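D-threo-3-hydroxyaspartate dehydratase (Delftia, PDB 3WQC) catalyses the pyridoxal phosphate-dependent deamination of D-threo-3-hydroxyaspartate to oxaloacetate and ammonia, and also dehydrates L-threo- and L-erythro-3-hydroxyaspartate and D-serine. Local coordinates at residues V222-T228 with G239-A245. Sequence-based numbering, arbitrary orientation.
Sequences VVSVGST and GVTEVRA. With PLP (pyridoxal-5'-phosphate), chain J.
S224, E242 and R244 are joined by hydrogen bonds across two neighbouring parallel chain segments, on the face of the sheet that carries S224 and E242. The S224 hydroxyl donates to E242 OE1 and accepts a hydrogen bond from R244 NH1 (OG to NH1 2.8 Å), the latter in the guanidinium plane. The carboxylate is met on its anti side, 2.7 Å from S224 OG to E242 OE1, and the same oxygen forms a salt bridge with R49. Bent at chi3 (-40°), the R244 side chain lays its guanidinium with one face over V225 O and its edge toward the pyridine nitrogen of PLP: NH2 gives the better bond to N1 (2.9 Å), NE a weak one, and NH2 also reaches T181 O. An arginine facing N1 probably disfavours protonation of the pyridine. A leucine in its place would probably leave N1 and the S224 hydroxyl without these donors.

On the face carrying V225 and V243, V225 CG2 packs against V243 CG2 and also meets, 3.9 Å away, V240 CG1 from the preceding loop, its side chain crossing that of V240 at about a right angle. V225 N to E242 O and R244 N to V225 O continue the parallel ladder, while V223 O takes both T241 N and E242 N. V223 N in turn donates to T241 OG1 (3.1 Å). Beyond the strand, a side chain on G226 would run into R244 O. T228 then holds the cofactor phosphate from the helix start, N to O2P in an almost straight bond (179°) and OG1 to O1P at 2.6 Å. Here a beta-alpha-beta unit of the alanine racemase-like TIM barrel binds PLP at the C-terminal ends of its strands, phosphate at the helix N-terminus and pyridine nitrogen at an arginine.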
loop_
_atom_site.group_PDB
_atom_site.type_symbol
_atom_site.label_atom_id
_atom_site.label_comp_id
_atom_site.label_asym_id
_atom_site.label_seq_id
_atom_site.Cartn_x
_atom_site.Cartn_y
_atom_site.Cartn_z
ATOM N N VAL B 222 -9.215 11.460 -31.843
ATOM C CA VAL B 222 -8.317 11.776 -30.732
ATOM C C VAL B 222 -7.053 10.935 -30.835
ATOM O O VAL B 222 -7.065 9.716 -31.141
ATOM C CB VAL B 222 -8.989 11.462 -29.358
ATOM C CG1 VAL B 222 -7.928 11.471 -28.211
ATOM C CG2 VAL B 222 -10.156 12.412 -29.154
ATOM N N VAL B 223 -5.924 11.583 -30.579
ATOM C CA VAL B 223 -4.602 10.914 -30.442
ATOM C C VAL B 223 -4.151 11.336 -29.068
ATOM O O VAL B 223 -3.825 12.520 -28.848
ATOM C CB VAL B 223 -3.604 11.258 -31.528
ATOM C CG1 VAL B 223 -2.233 10.640 -31.299
ATOM C CG2 VAL B 223 -4.201 10.863 -32.870
ATOM N N SER B 224 -3.995 10.402 -28.104
ATOM C CA SER B 224 -3.700 10.718 -26.669
ATOM C C SER B 224 -2.432 10.006 -26.315
ATOM O O SER B 224 -2.339 8.736 -26.432
ATOM C CB SER B 224 -4.915 10.208 -25.897
ATOM O OG SER B 224 -4.715 10.452 -24.506
ATOM N N VAL B 225 -1.442 10.731 -25.794
ATOM C CA VAL B 225 -0.169 10.106 -25.341
ATOM C C VAL B 225 0.092 10.473 -23.907
ATOM O O VAL B 225 -0.507 11.439 -23.422
ATOM C CB VAL B 225 1.070 10.533 -26.217
ATOM C CG1 VAL B 225 0.751 10.253 -27.710
ATOM C CG2 VAL B 225 1.366 12.045 -26.034
ATOM N N GLY B 226 1.031 9.794 -23.272
ATOM C CA GLY B 226 1.695 10.439 -22.114
ATOM C C GLY B 226 2.110 9.549 -20.989
ATOM O O GLY B 226 1.454 8.582 -20.668
ATOM N N SER B 227 3.159 10.019 -20.340
ATOM C CA SER B 227 3.578 9.654 -18.995
ATOM C C SER B 227 4.154 11.010 -18.524
ATOM O O SER B 227 4.460 11.886 -19.350
ATOM C CB SER B 227 4.649 8.554 -19.002
ATOM O OG SER B 227 5.847 9.027 -19.645
ATOM N N THR B 228 4.365 11.190 -17.223
ATOM C CA THR B 228 4.877 12.482 -16.759
ATOM C C THR B 228 6.254 12.738 -17.423
ATOM O O THR B 228 6.492 13.848 -17.886
ATOM C CB THR B 228 4.889 12.534 -15.192
ATOM O OG1 THR B 228 3.564 12.882 -14.810
ATOM C CG2 THR B 228 5.851 13.674 -14.726
ATOM N N GLY B 239 0.272 16.087 -34.403
ATOM C CA GLY B 239 -0.578 14.941 -34.564
ATOM C C GLY B 239 -1.244 14.487 -33.292
ATOM O O GLY B 239 -2.221 13.711 -33.332
ATOM N N VAL B 240 -0.805 15.027 -32.152
ATOM C CA VAL B 240 -1.364 14.606 -30.853
ATOM C C VAL B 240 -2.456 15.571 -30.418
ATOM O O VAL B 240 -2.253 16.855 -30.563
ATOM C CB VAL B 240 -0.235 14.589 -29.762
ATOM C CG1 VAL B 240 -0.775 14.402 -28.309
ATOM C CG2 VAL B 240 0.774 13.520 -30.138
ATOM N N THR B 241 -3.575 15.096 -29.876
ATOM C CA THR B 241 -4.704 16.031 -29.463
ATOM C C THR B 241 -4.580 16.299 -27.962
ATOM O O THR B 241 -4.986 17.335 -27.503
ATOM C CB THR B 241 -6.104 15.610 -29.847
ATOM O OG1 THR B 241 -6.310 14.403 -29.299
ATOM C CG2 THR B 241 -6.124 15.058 -31.208
ATOM N N GLU B 242 -4.135 15.323 -27.162
ATOM C CA GLU B 242 -4.095 15.506 -25.688
ATOM C C GLU B 242 -2.912 14.709 -25.169
ATOM O O GLU B 242 -2.490 13.663 -25.701
ATOM C CB GLU B 242 -5.377 15.088 -25.038
ATOM C CG GLU B 242 -5.616 13.601 -25.208
ATOM C CD GLU B 242 -6.865 13.110 -24.428
ATOM O OE1 GLU B 242 -6.769 11.998 -23.804
ATOM O OE2 GLU B 242 -7.960 13.755 -24.416
ATOM N N VAL B 243 -2.437 15.169 -24.010
ATOM C CA VAL B 243 -1.454 14.444 -23.218
ATOM C C VAL B 243 -2.074 14.125 -21.859
ATOM O O VAL B 243 -2.768 14.944 -21.264
ATOM C CB VAL B 243 -0.209 15.333 -23.031
ATOM C CG1 VAL B 243 0.789 14.814 -21.984
ATOM C CG2 VAL B 243 0.494 15.498 -24.373
ATOM N N ARG B 244 -1.772 12.905 -21.386
ATOM C CA ARG B 244 -2.202 12.442 -20.063
ATOM C C ARG B 244 -0.940 12.379 -19.166
ATOM O O ARG B 244 0.080 11.763 -19.523
ATOM C CB ARG B 244 -2.767 10.982 -20.190
ATOM C CG ARG B 244 -3.917 10.973 -21.231
ATOM C CD ARG B 244 -4.616 9.577 -21.261
ATOM N NE ARG B 244 -3.612 8.494 -21.157
ATOM C CZ ARG B 244 -2.706 8.174 -22.102
ATOM N NH1 ARG B 244 -2.846 8.650 -23.359
ATOM N NH2 ARG B 244 -1.684 7.363 -21.822
ATOM N N ALA B 245 -1.053 12.956 -17.988
ATOM C CA ALA B 245 0.074 12.862 -17.005
ATOM C C ALA B 245 -0.602 12.986 -15.645
ATOM O O ALA B 245 -1.665 13.620 -15.515
ATOM C CB ALA B 245 1.033 14.061 -17.151
HETATM N N1 PLP J . -1.730 7.078 -18.912
HETATM C C2 PLP J . -1.968 5.845 -18.419
HETATM C C2A PLP J . -2.686 4.807 -19.249
HETATM C C3 PLP J . -1.538 5.541 -17.075
HETATM O O3 PLP J . -1.796 4.338 -16.584
HETATM C C4 PLP J . -0.850 6.567 -16.337
HETATM C C4A PLP J . -0.458 6.288 -14.994
HETATM C C5 PLP J . -0.645 7.842 -16.943
HETATM C C6 PLP J . -1.043 8.029 -18.275
HETATM C C5A PLP J . 0.076 8.948 -16.212
HETATM O O4P PLP J . 1.516 8.557 -16.044
HETATM P P PLP J . 2.367 9.378 -14.963
HETATM O O1P PLP J . 2.058 10.794 -15.278
HETATM O O2P PLP J . 3.770 9.007 -15.293
HETATM O O3P PLP J . 1.905 9.034 -13.606
#